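Local coordinates for protein IclR family transcriptional regulator (Brucella abortus, PDB 5WHM) that probably represses transcription as an IclR-type regulator, with a helix-turn-helix domain for DNA and a C-terminal domain of the kind that senses small effector molecules, at residues V119-R124 with L231-G236; S156-A161 with S218-L223; M129-V134 with I147-P152. All coordinates share one frame; numbering follows the deposited sequence.

Contact 1 (V119-R124 with L231-G236); sequences VAMAAR and LVFNCG. With ACY (acetic acid), chain J.
L231 precedes the paired residues and contributes through its side chain. Its CG lies anti to the carbonyl carbon, and CD1 ends 4.3 Å from SE of the selenomethionine M121, while the other methyl turns to the CB of A123. Antiparallel pairing between the two central strands of the sheet starts at V232, joined to A122 through two backbone bonds. V232 N lies 2.9 Å from A122 O, in the carbonyl plane, and the return bond from A122 N meets V232 O nearly along the C=O axis.

At F233 the pair with M121 is of the non-hydrogen-bonded kind, so the two side chains come close together, while the backbone adds CA-H...O contacts. M121 runs extended beside the ring and bends only at its last torsion (chi3 65°). Its CG rests 3.5 Å from F233 CE2. M121 SE sits 4.6 Å from the centroid of the F233 ring, an oblique Met-aromatic contact.

N234 N donates to A120 O at 3.0 Å. The Asn CG occupies the crowded position between backbone N and carbonyl carbon (chi1 72°), which folds OD1 back to 3.2 Å from A120 N. That weak bond supplements the one A120 N already makes to N234 O. N234 ND2 is thereby left to serve Y131 OH and atom O of a bound acetic acid, 3.2 Å away. C235 SG then meets V119 CG2 at 3.9 Å.

Helix 244-265 packs on F233 and C235, helix 157-165 lies over V232 and N234, and strands 128-135 and 216-225 flank the pair.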
ATOM      1  N   VAL C 119       0.468  10.797  17.056  1.00 34.69           N
ATOM      2  CA  VAL C 119       1.877  10.408  17.043  1.00 32.96           C
ATOM      3  C   VAL C 119       2.072   9.470  15.854  1.00 31.49           C
ATOM      4  O   VAL C 119       1.268   8.545  15.659  1.00 31.88           O
ATOM      5  CB  VAL C 119       2.294   9.736  18.365  1.00 33.50           C
ATOM      6  CG1 VAL C 119       3.730   9.259  18.347  1.00 32.15           C
ATOM      7  CG2 VAL C 119       2.069  10.742  19.567  1.00 35.29           C
ATOM      8  N   ALA C 120       3.107   9.730  15.047  1.00 30.15           N
ATOM      9  CA  ALA C 120       3.312   8.981  13.808  1.00 29.04           C
ATOM     10  C   ALA C 120       4.755   8.507  13.720  1.00 28.02           C
ATOM     11  O   ALA C 120       5.663   9.049  14.373  1.00 28.34           O
ATOM     12  CB  ALA C 120       2.947   9.811  12.553  1.00 29.01           C
HETATM   13  N   MSE C 121       4.945   7.480  12.896  1.00 27.37           N
HETATM   14  CA  MSE C 121       6.247   6.970  12.539  1.00 33.28           C
HETATM   15  C   MSE C 121       6.386   7.031  10.995  1.00 26.25           C
HETATM   16  O   MSE C 121       5.477   6.613  10.292  1.00 26.26           O
HETATM   17  CB  MSE C 121       6.429   5.543  13.045  1.00 29.88           C
HETATM   18  CG  MSE C 121       7.763   4.925  12.683  1.00 31.18           C
HETATM   19 SE   MSE C 121       7.897   3.078  13.338  0.77 38.13          SE
HETATM   20  CE  MSE C 121       6.478   2.177  12.287  1.00 33.12           C
ATOM     21  N   ALA C 122       7.499   7.592  10.508  1.00 27.85           N
ATOM     22  CA  ALA C 122       7.667   7.905   9.092  1.00 32.67           C
ATOM     23  C   ALA C 122       9.079   7.548   8.646  1.00 32.08           C
ATOM     24  O   ALA C 122       9.997   7.461   9.463  1.00 27.30           O
ATOM     25  CB  ALA C 122       7.403   9.395   8.805  1.00 29.25           C
ATOM     26  N   ALA C 123       9.245   7.350   7.329  1.00 27.04           N
ATOM     27  CA  ALA C 123      10.568   7.214   6.725  1.00 27.14           C
ATOM     28  C   ALA C 123      10.549   7.886   5.350  1.00 29.21           C
ATOM     29  O   ALA C 123       9.488   8.109   4.755  1.00 28.27           O
ATOM     30  CB  ALA C 123      10.990   5.736   6.594  1.00 29.18           C
ATOM     31  N   ARG C 124      11.736   8.208   4.851  1.00 29.14           N
ATOM     32  CA  ARG C 124      11.845   8.993   3.632  1.00 31.41           C
ATOM     33  C   ARG C 124      11.679   8.123   2.389  1.00 30.17           C
ATOM     34  O   ARG C 124      12.178   6.993   2.340  1.00 30.31           O
ATOM     35  CB  ARG C 124      13.199   9.693   3.579  1.00 31.42           C
ATOM     36  CG  ARG C 124      13.369  10.569   2.354  1.00 34.79           C
ATOM     37  CD  ARG C 124      14.688  11.346   2.397  1.00 36.55           C
ATOM     38  NE  ARG C 124      15.849  10.473   2.211  1.00 36.73           N
ATOM     39  CZ  ARG C 124      16.362  10.152   1.023  1.00 42.00           C
ATOM     40  NH1 ARG C 124      15.810  10.599  -0.102  1.00 38.35           N
ATOM     41  NH2 ARG C 124      17.420   9.366   0.958  1.00 44.17           N
ATOM     42  N   LEU C 231      14.326   6.168  10.920  1.00 33.71           N
ATOM     43  CA  LEU C 231      12.910   6.331  11.211  1.00 33.61           C
ATOM     44  C   LEU C 231      12.723   7.647  11.957  1.00 34.19           C
ATOM     45  O   LEU C 231      13.630   8.125  12.632  1.00 34.88           O
ATOM     46  CB  LEU C 231      12.371   5.179  12.062  1.00 34.51           C
ATOM     47  CG  LEU C 231      12.481   3.778  11.511  1.00 39.02           C
ATOM     48  CD1 LEU C 231      12.102   2.765  12.603  1.00 43.00           C
ATOM     49  CD2 LEU C 231      11.586   3.648  10.278  1.00 36.04           C
ATOM     50  N   VAL C 232      11.566   8.270  11.788  1.00 30.00           N
ATOM     51  CA  VAL C 232      11.329   9.538  12.470  1.00 27.90           C
ATOM     52  C   VAL C 232       9.975   9.445  13.146  1.00 26.98           C
ATOM     53  O   VAL C 232       9.008   8.969  12.535  1.00 30.20           O
ATOM     54  CB  VAL C 232      11.365  10.746  11.512  1.00 28.51           C
ATOM     55  CG1 VAL C 232      11.306  12.036  12.340  1.00 29.70           C
ATOM     56  CG2 VAL C 232      12.608  10.714  10.616  1.00 32.17           C
ATOM     57  N   PHE C 233       9.903   9.905  14.401  1.00 26.84           N
ATOM     58  CA  PHE C 233       8.657   9.925  15.152  1.00 33.06           C
ATOM     59  C   PHE C 233       8.223  11.360  15.368  1.00 30.24           C
ATOM     60  O   PHE C 233       9.056  12.231  15.631  1.00 31.65           O
ATOM     61  CB  PHE C 233       8.822   9.177  16.479  1.00 27.68           C
ATOM     62  CG  PHE C 233       9.198   7.731  16.285  1.00 30.03           C
ATOM     63  CD1 PHE C 233      10.532   7.370  16.057  1.00 31.63           C
ATOM     64  CD2 PHE C 233       8.210   6.738  16.240  1.00 30.89           C
ATOM     65  CE1 PHE C 233      10.877   6.011  15.799  1.00 32.01           C
ATOM     66  CE2 PHE C 233       8.543   5.395  16.014  1.00 30.42           C
ATOM     67  CZ  PHE C 233       9.884   5.025  15.810  1.00 30.80           C
ATOM     68  N   ASN C 234       6.935  11.639  15.205  1.00 30.59           N
ATOM     69  CA  ASN C 234       6.494  13.002  15.455  1.00 27.67           C
ATOM     70  C   ASN C 234       5.258  13.002  16.339  1.00 33.50           C
ATOM     71  O   ASN C 234       4.651  11.967  16.638  1.00 32.14           O
ATOM     72  CB  ASN C 234       6.230  13.803  14.155  1.00 27.13           C
ATOM     73  CG  ASN C 234       4.962  13.360  13.410  1.00 34.07           C
ATOM     74  OD1 ASN C 234       4.247  12.453  13.829  1.00 39.09           O
ATOM     75  ND2 ASN C 234       4.684  14.020  12.285  1.00 37.49           N
ATOM     76  N   CYS C 235       4.911  14.201  16.783  1.00 34.26           N
ATOM     77  CA  CYS C 235       3.711  14.406  17.573  1.00 32.80           C
ATOM     78  C   CYS C 235       3.245  15.799  17.202  1.00 38.14           C
ATOM     79  O   CYS C 235       4.023  16.755  17.307  1.00 35.27           O
ATOM     80  CB  CYS C 235       4.009  14.277  19.062  1.00 35.54           C
ATOM     81  SG  CYS C 235       2.546  14.597  20.107  1.00 39.38           S
ATOM     82  N   GLY C 236       2.015  15.921  16.728  1.00 37.32           N
ATOM     83  CA  GLY C 236       1.623  17.198  16.156  1.00 35.41           C
ATOM     84  C   GLY C 236       0.120  17.298  16.170  1.00 42.00           C
ATOM     85  O   GLY C 236      -0.582  16.331  16.466  1.00 39.58           O
TER
HETATM   86  C   ACY J 302       4.903  17.648  10.709  1.00 38.54           C
HETATM   87  O   ACY J 302       5.732  16.752  11.013  1.00 40.29           O
HETATM   88  OXT ACY J 302       5.198  18.866  10.555  1.00 36.10           O
HETATM   89  CH3 ACY J 302       3.468  17.243  10.513  1.00 35.90           C

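Contact 2 (S156-A161 with S218-L223); sequences SSVGRA and SVAVPL. With ACY (acetic acid), chain J.
A220 CB is the apolar centre, a small methyl on which the first turn of helix 157-165 packs. A161 CB touches it at 3.9 Å, and V158 CG1 lies somewhat farther off, at the flank of the same methyl. The same A161 CB lies 3.9 Å from P222 CD, so two alanines and a proline ring let helix and strand approach closely, their short axes running 31° apart. A220 CB also abuts S157 OG, at 3.2 Å, and there the apolar patch gives way to polar groups.

S157 holds OG between its backbone N and carbonyl carbon, whereas S218 throws OG anti to its own N. The two hydroxyls thus meet tip to tip, with S157 OG 2.7 Å from S218 OG in a hydrogen bond. Acetic acid, probably from the crystallisation liquor, completes the edge. S157 OG donates to its atom O at 2.7 Å. V158 N donates to that O at 3.2 Å. S218 OG also lies near it, its proton having two acceptors within reach. The other oxygen, OXT, takes a nearly straight bond from S157 N at 2.8 Å. S156, at the N-cap, accepts from G159 N through OG at 3.0 Å.

Backbone N-H groups at a helix start, joined by hydroxyls, form a setting well suited to a carboxylate, and the helix end would probably add favourable electrostatics. This is consistent with the effector pocket of IclR-type C-terminal domains, although the natural ligand cannot be read from acetic acid.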
ATOM      1  N   SER C 156       8.111  20.123   6.997  1.00 40.88           N
ATOM      2  CA  SER C 156       7.509  19.297   8.031  1.00 40.01           C
ATOM      3  C   SER C 156       8.515  18.988   9.129  1.00 40.77           C
ATOM      4  O   SER C 156       9.708  18.849   8.880  1.00 39.97           O
ATOM      5  CB  SER C 156       6.976  17.974   7.464  1.00 36.75           C
ATOM      6  OG  SER C 156       8.019  17.199   6.879  1.00 37.19           O
ATOM      7  N   SER C 157       8.008  18.808  10.349  1.00 36.51           N
ATOM      8  CA  SER C 157       8.902  18.383  11.413  1.00 36.67           C
ATOM      9  C   SER C 157       9.549  17.033  11.085  1.00 34.92           C
ATOM     10  O   SER C 157      10.748  16.832  11.340  1.00 34.87           O
ATOM     11  CB  SER C 157       8.151  18.364  12.751  1.00 34.41           C
ATOM     12  OG  SER C 157       7.467  17.151  12.986  1.00 33.96           O
ATOM     13  N   VAL C 158       8.786  16.101  10.494  1.00 30.49           N
ATOM     14  CA  VAL C 158       9.355  14.785  10.215  1.00 32.66           C
ATOM     15  C   VAL C 158      10.470  14.886   9.179  1.00 33.54           C
ATOM     16  O   VAL C 158      11.511  14.237   9.324  1.00 31.76           O
ATOM     17  CB  VAL C 158       8.275  13.778   9.774  1.00 35.81           C
ATOM     18  CG1 VAL C 158       7.566  13.227  10.989  1.00 39.69           C
ATOM     19  CG2 VAL C 158       7.277  14.399   8.783  1.00 36.89           C
ATOM     20  N   GLY C 159      10.273  15.695   8.131  1.00 34.37           N
ATOM     21  CA  GLY C 159      11.314  15.852   7.115  1.00 35.51           C
ATOM     22  C   GLY C 159      12.575  16.507   7.648  1.00 37.52           C
ATOM     23  O   GLY C 159      13.693  16.138   7.266  1.00 35.66           O
ATOM     24  N   ARG C 160      12.412  17.510   8.518  1.00 34.16           N
ATOM     25  CA  ARG C 160      13.551  18.213   9.095  1.00 37.85           C
ATOM     26  C   ARG C 160      14.385  17.288   9.970  1.00 40.76           C
ATOM     27  O   ARG C 160      15.620  17.279   9.890  1.00 33.70           O
ATOM     28  CB  ARG C 160      13.051  19.416   9.903  1.00 37.41           C
ATOM     29  CG  ARG C 160      12.551  20.542   9.000  1.00 41.06           C
ATOM     30  CD  ARG C 160      11.647  21.523   9.697  1.00 40.81           C
ATOM     31  NE  ARG C 160      11.388  22.687   8.858  1.00 43.92           N
ATOM     32  CZ  ARG C 160      10.760  23.785   9.270  1.00 44.53           C
ATOM     33  NH1 ARG C 160      10.314  23.870  10.525  1.00 40.90           N
ATOM     34  NH2 ARG C 160      10.583  24.793   8.429  1.00 45.37           N
ATOM     35  N   ALA C 161      13.723  16.507  10.819  1.00 30.83           N
ATOM     36  CA  ALA C 161      14.441  15.571  11.669  1.00 35.73           C
ATOM     37  C   ALA C 161      15.155  14.532  10.823  1.00 33.01           C
ATOM     38  O   ALA C 161      16.264  14.108  11.156  1.00 32.32           O
ATOM     39  CB  ALA C 161      13.463  14.879  12.633  1.00 34.21           C
ATOM     40  N   SER C 218       4.055  20.819  15.252  1.00 35.06           N
ATOM     41  CA  SER C 218       4.509  19.457  15.439  1.00 30.09           C
ATOM     42  C   SER C 218       5.992  19.452  15.778  1.00 34.93           C
ATOM     43  O   SER C 218       6.722  20.416  15.491  1.00 35.48           O
ATOM     44  CB  SER C 218       4.213  18.646  14.155  1.00 43.27           C
ATOM     45  OG  SER C 218       5.039  17.512  14.057  1.00 47.50           O
ATOM     46  N   VAL C 219       6.413  18.387  16.453  1.00 31.81           N
ATOM     47  CA  VAL C 219       7.811  18.210  16.850  1.00 29.13           C
ATOM     48  C   VAL C 219       8.185  16.800  16.434  1.00 32.29           C
ATOM     49  O   VAL C 219       7.345  15.902  16.481  1.00 28.46           O
ATOM     50  CB  VAL C 219       8.015  18.407  18.372  1.00 34.79           C
ATOM     51  CG1 VAL C 219       7.136  17.446  19.177  1.00 31.71           C
ATOM     52  CG2 VAL C 219       9.493  18.263  18.788  1.00 33.99           C
ATOM     53  N   ALA C 220       9.435  16.595  16.021  1.00 31.99           N
ATOM     54  CA  ALA C 220       9.835  15.274  15.532  1.00 29.57           C
ATOM     55  C   ALA C 220      11.230  14.933  16.026  1.00 32.65           C
ATOM     56  O   ALA C 220      12.063  15.826  16.270  1.00 32.54           O
ATOM     57  CB  ALA C 220       9.804  15.189  13.987  1.00 27.37           C
ATOM     58  N   VAL C 221      11.468  13.635  16.186  1.00 28.72           N
ATOM     59  CA  VAL C 221      12.740  13.116  16.699  1.00 31.09           C
ATOM     60  C   VAL C 221      13.147  11.932  15.834  1.00 33.03           C
ATOM     61  O   VAL C 221      12.348  10.992  15.670  1.00 30.31           O
ATOM     62  CB  VAL C 221      12.627  12.682  18.167  1.00 33.36           C
ATOM     63  CG1 VAL C 221      13.875  11.924  18.607  1.00 32.89           C
ATOM     64  CG2 VAL C 221      12.386  13.899  19.083  1.00 33.69           C
ATOM     65  N   PRO C 222      14.350  11.914  15.269  1.00 32.73           N
ATOM     66  CA  PRO C 222      14.738  10.801  14.396  1.00 32.10           C
ATOM     67  C   PRO C 222      15.385   9.667  15.187  1.00 36.88           C
ATOM     68  O   PRO C 222      15.828   9.831  16.323  1.00 35.42           O
ATOM     69  CB  PRO C 222      15.747  11.456  13.445  1.00 31.32           C
ATOM     70  CG  PRO C 222      16.469  12.476  14.369  1.00 33.35           C
ATOM     71  CD  PRO C 222      15.418  12.930  15.380  1.00 29.50           C
ATOM     72  N   LEU C 223      15.416   8.495  14.567  1.00 33.09           N
ATOM     73  CA  LEU C 223      16.090   7.336  15.139  1.00 31.86           C
ATOM     74  C   LEU C 223      16.832   6.615  14.019  1.00 36.65           C
ATOM     75  O   LEU C 223      16.217   6.242  13.019  1.00 44.70           O
ATOM     76  CB  LEU C 223      15.075   6.399  15.796  1.00 42.65           C
ATOM     77  CG  LEU C 223      15.553   4.992  16.135  1.00 47.88           C
ATOM     78  CD1 LEU C 223      16.582   5.079  17.253  1.00 52.15           C
ATOM     79  CD2 LEU C 223      14.376   4.156  16.541  1.00 48.67           C
TER
HETATM   80  C   ACY J 302       4.903  17.648  10.709  1.00 38.54           C
HETATM   81  O   ACY J 302       5.732  16.752  11.013  1.00 40.29           O
HETATM   82  OXT ACY J 302       5.198  18.866  10.555  1.00 36.10           O
HETATM   83  CH3 ACY J 302       3.468  17.243  10.513  1.00 35.90           C

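Contact 3 (M129-V134 with I147-P152); sequences MVYLDV and IGSTLP
Three torsion choices set up the meeting: Y131 turns its ring with chi1 at -89°, somewhat beyond the staggered value; L151 puts CG anti to its carbonyl carbon; and I147 sets CG1 beside its backbone N and bends again at chi2. As a result, the L151 and Y131 side chains cross obliquely, with L151 CD1 3.5 Å from Y131 CE1 and as near to the phenol oxygen, which is itself hydrogen-bonded to N234 ND2. At the other end I147 CD1 tucks against the bent backbone, 3.7 Å from L132 O and 3.8 Å from D133 CA. V130 and T150 point the same way, their CG2 methyls 3.8 Å apart.

The backbone locks these groups in register. M129 N bonds to L151 O at 2.8 Å, almost straight (172°), with a return bond from L151 N. Y131 N donates to S149 O, nearly along the C=O axis, at 2.9 Å. In the loop leading to strand 150-152, G148 N donates to Y131 O at 2.8 Å; its positive phi of 91° is one that a side chain would strain.

D133 makes two salt bridges, OD1 to R101 and OD2 to R145 of the second subunit, whose Y92 and R89 pack on S149 and T150. M121 stands opposite two residues, L132 and D133, a classic beta bulge, and the chain turns a corner there, where this outermost pair of the GAF-like sheet meets the dimer partner.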
HETATM    1  N   MSE C 129       8.320  12.338   3.142  1.00 30.40           N
HETATM    2  CA  MSE C 129       8.240  11.439   4.296  1.00 29.02           C
HETATM    3  C   MSE C 129       6.960  10.635   4.155  1.00 28.97           C
HETATM    4  O   MSE C 129       5.912  11.197   3.863  1.00 32.36           O
HETATM    5  CB  MSE C 129       8.245  12.239   5.622  1.00 29.03           C
HETATM    6  CG  MSE C 129       9.537  13.052   5.875  1.00 35.62           C
HETATM    7 SE   MSE C 129      11.186  11.992   5.748  0.68 36.09          SE
HETATM    8  CE  MSE C 129      10.920  10.867   7.311  1.00 28.56           C
ATOM      9  N   VAL C 130       7.048   9.313   4.310  1.00 33.13           N
ATOM     10  CA  VAL C 130       5.915   8.406   4.170  1.00 30.42           C
ATOM     11  C   VAL C 130       5.530   7.916   5.563  1.00 26.67           C
ATOM     12  O   VAL C 130       6.359   7.340   6.268  1.00 26.24           O
ATOM     13  CB  VAL C 130       6.281   7.207   3.267  1.00 27.26           C
ATOM     14  CG1 VAL C 130       5.068   6.310   3.053  1.00 27.31           C
ATOM     15  CG2 VAL C 130       6.863   7.708   1.926  1.00 28.18           C
ATOM     16  N   TYR C 131       4.263   8.065   5.922  1.00 27.00           N
ATOM     17  CA  TYR C 131       3.776   7.572   7.217  1.00 26.89           C
ATOM     18  C   TYR C 131       3.660   6.035   7.220  1.00 27.04           C
ATOM     19  O   TYR C 131       2.901   5.463   6.427  1.00 27.14           O
ATOM     20  CB  TYR C 131       2.420   8.200   7.497  1.00 27.87           C
ATOM     21  CG  TYR C 131       2.466   9.534   8.240  1.00 28.36           C
ATOM     22  CD1 TYR C 131       3.646  10.254   8.378  1.00 40.27           C
ATOM     23  CD2 TYR C 131       1.335  10.019   8.852  1.00 38.05           C
ATOM     24  CE1 TYR C 131       3.674  11.459   9.087  1.00 36.32           C
ATOM     25  CE2 TYR C 131       1.350  11.198   9.553  1.00 40.88           C
ATOM     26  CZ  TYR C 131       2.512  11.922   9.663  1.00 43.00           C
ATOM     27  OH  TYR C 131       2.471  13.096  10.390  1.00 45.94           O
ATOM     28  N   LEU C 132       4.377   5.372   8.131  1.00 27.76           N
ATOM     29  CA  LEU C 132       4.301   3.922   8.308  1.00 29.70           C
ATOM     30  C   LEU C 132       3.276   3.516   9.355  1.00 27.32           C
ATOM     31  O   LEU C 132       2.712   2.405   9.282  1.00 28.21           O
ATOM     32  CB  LEU C 132       5.671   3.375   8.725  1.00 29.15           C
ATOM     33  CG  LEU C 132       6.850   3.949   7.931  1.00 35.42           C
ATOM     34  CD1 LEU C 132       8.218   3.500   8.494  1.00 30.96           C
ATOM     35  CD2 LEU C 132       6.688   3.511   6.471  1.00 37.74           C
ATOM     36  N   ASP C 133       3.024   4.394  10.323  1.00 27.52           N
ATOM     37  CA  ASP C 133       2.095   4.111  11.398  1.00 35.25           C
ATOM     38  C   ASP C 133       1.694   5.450  12.012  1.00 30.31           C
ATOM     39  O   ASP C 133       2.470   6.417  11.982  1.00 28.36           O
ATOM     40  CB  ASP C 133       2.678   3.156  12.464  1.00 28.95           C
ATOM     41  CG  ASP C 133       1.574   2.424  13.232  1.00 39.63           C
ATOM     42  OD1 ASP C 133       1.863   1.635  14.147  1.00 40.12           O
ATOM     43  OD2 ASP C 133       0.380   2.621  12.899  1.00 36.90           O
ATOM     44  N   VAL C 134       0.451   5.517  12.470  1.00 30.48           N
ATOM     45  CA  VAL C 134      -0.137   6.708  13.077  1.00 31.49           C
ATOM     46  C   VAL C 134      -1.038   6.229  14.199  1.00 33.33           C
ATOM     47  O   VAL C 134      -1.856   5.323  14.000  1.00 34.38           O
ATOM     48  CB  VAL C 134      -0.988   7.555  12.103  1.00 41.64           C
ATOM     49  CG1 VAL C 134      -1.443   8.857  12.799  1.00 39.08           C
ATOM     50  CG2 VAL C 134      -0.270   7.853  10.838  1.00 42.01           C
ATOM     51  N   ILE C 147      -1.942   5.596   6.343  1.00 34.81           N
ATOM     52  CA  ILE C 147      -0.749   4.777   6.165  1.00 30.33           C
ATOM     53  C   ILE C 147      -0.297   4.906   4.713  1.00 30.00           C
ATOM     54  O   ILE C 147      -1.044   4.559   3.793  1.00 38.84           O
ATOM     55  CB  ILE C 147      -1.060   3.308   6.514  1.00 37.50           C
ATOM     56  CG1 ILE C 147      -1.679   3.215   7.910  1.00 38.38           C
ATOM     57  CG2 ILE C 147       0.182   2.425   6.401  1.00 31.44           C
ATOM     58  CD1 ILE C 147      -0.770   3.706   8.982  1.00 36.47           C
ATOM     59  N   GLY C 148       0.934   5.363   4.497  1.00 31.29           N
ATOM     60  CA  GLY C 148       1.415   5.586   3.148  1.00 28.94           C
ATOM     61  C   GLY C 148       1.171   6.978   2.593  1.00 35.17           C
ATOM     62  O   GLY C 148       1.645   7.265   1.496  1.00 29.92           O
ATOM     63  N   SER C 149       0.429   7.843   3.300  1.00 32.13           N
ATOM     64  CA  SER C 149       0.368   9.248   2.928  1.00 34.64           C
ATOM     65  C   SER C 149       1.741   9.871   3.145  1.00 33.17           C
ATOM     66  O   SER C 149       2.565   9.350   3.904  1.00 29.58           O
ATOM     67  CB  SER C 149      -0.667  10.012   3.769  1.00 32.31           C
ATOM     68  OG  SER C 149      -0.310   9.974   5.144  1.00 31.48           O
ATOM     69  N   THR C 150       1.972  11.017   2.506  1.00 31.17           N
ATOM     70  CA  THR C 150       3.286  11.631   2.535  1.00 36.32           C
ATOM     71  C   THR C 150       3.207  13.084   3.000  1.00 37.18           C
ATOM     72  O   THR C 150       2.158  13.725   2.931  1.00 39.63           O
ATOM     73  CB  THR C 150       3.958  11.594   1.168  1.00 35.81           C
ATOM     74  OG1 THR C 150       3.138  12.302   0.237  1.00 39.75           O
ATOM     75  CG2 THR C 150       4.158  10.121   0.677  1.00 36.19           C
ATOM     76  N   LEU C 151       4.349  13.588   3.449  1.00 31.64           N
ATOM     77  CA  LEU C 151       4.582  14.991   3.761  1.00 39.41           C
ATOM     78  C   LEU C 151       5.833  15.449   3.034  1.00 42.32           C
ATOM     79  O   LEU C 151       6.802  14.693   2.940  1.00 37.11           O
ATOM     80  CB  LEU C 151       4.784  15.220   5.268  1.00 38.23           C
ATOM     81  CG  LEU C 151       3.533  15.068   6.132  1.00 46.03           C
ATOM     82  CD1 LEU C 151       3.855  14.595   7.528  1.00 47.39           C
ATOM     83  CD2 LEU C 151       2.894  16.405   6.235  1.00 50.53           C
ATOM     84  N   PRO C 152       5.862  16.698   2.564  1.00 45.24           N
ATOM     85  CA  PRO C 152       7.098  17.226   1.970  1.00 46.25           C
ATOM     86  C   PRO C 152       8.223  17.277   2.996  1.00 44.69           C
ATOM     87  O   PRO C 152       8.002  17.448   4.197  1.00 45.27           O
ATOM     88  CB  PRO C 152       6.701  18.637   1.501  1.00 47.41           C
ATOM     89  CG  PRO C 152       5.547  19.019   2.421  1.00 50.22           C
ATOM     90  CD  PRO C 152       4.795  17.713   2.632  1.00 47.14           C
TER

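How the contacts relate
All three contacts serve one six-stranded antiparallel sheet and are largely buried, but their places differ. Contact 1 joins its two central strands, contact 3 adds its outermost strand on one side, and contact 2 lays a helix on its face near the other. Contacts 1 and 3 are ladders of backbone bonds, linked through M121 O to L132 N; contact 2 relies on small apolar groups and hydroxyls. Contacts 1 and 2 share the acetic acid, while V158 and G159 of contact 2 pack on L151 and M129 of contact 3. Of the three, contact 3 combines sheet pairing with a salt bridge to the second subunit, whereas no other chain touches contact 2.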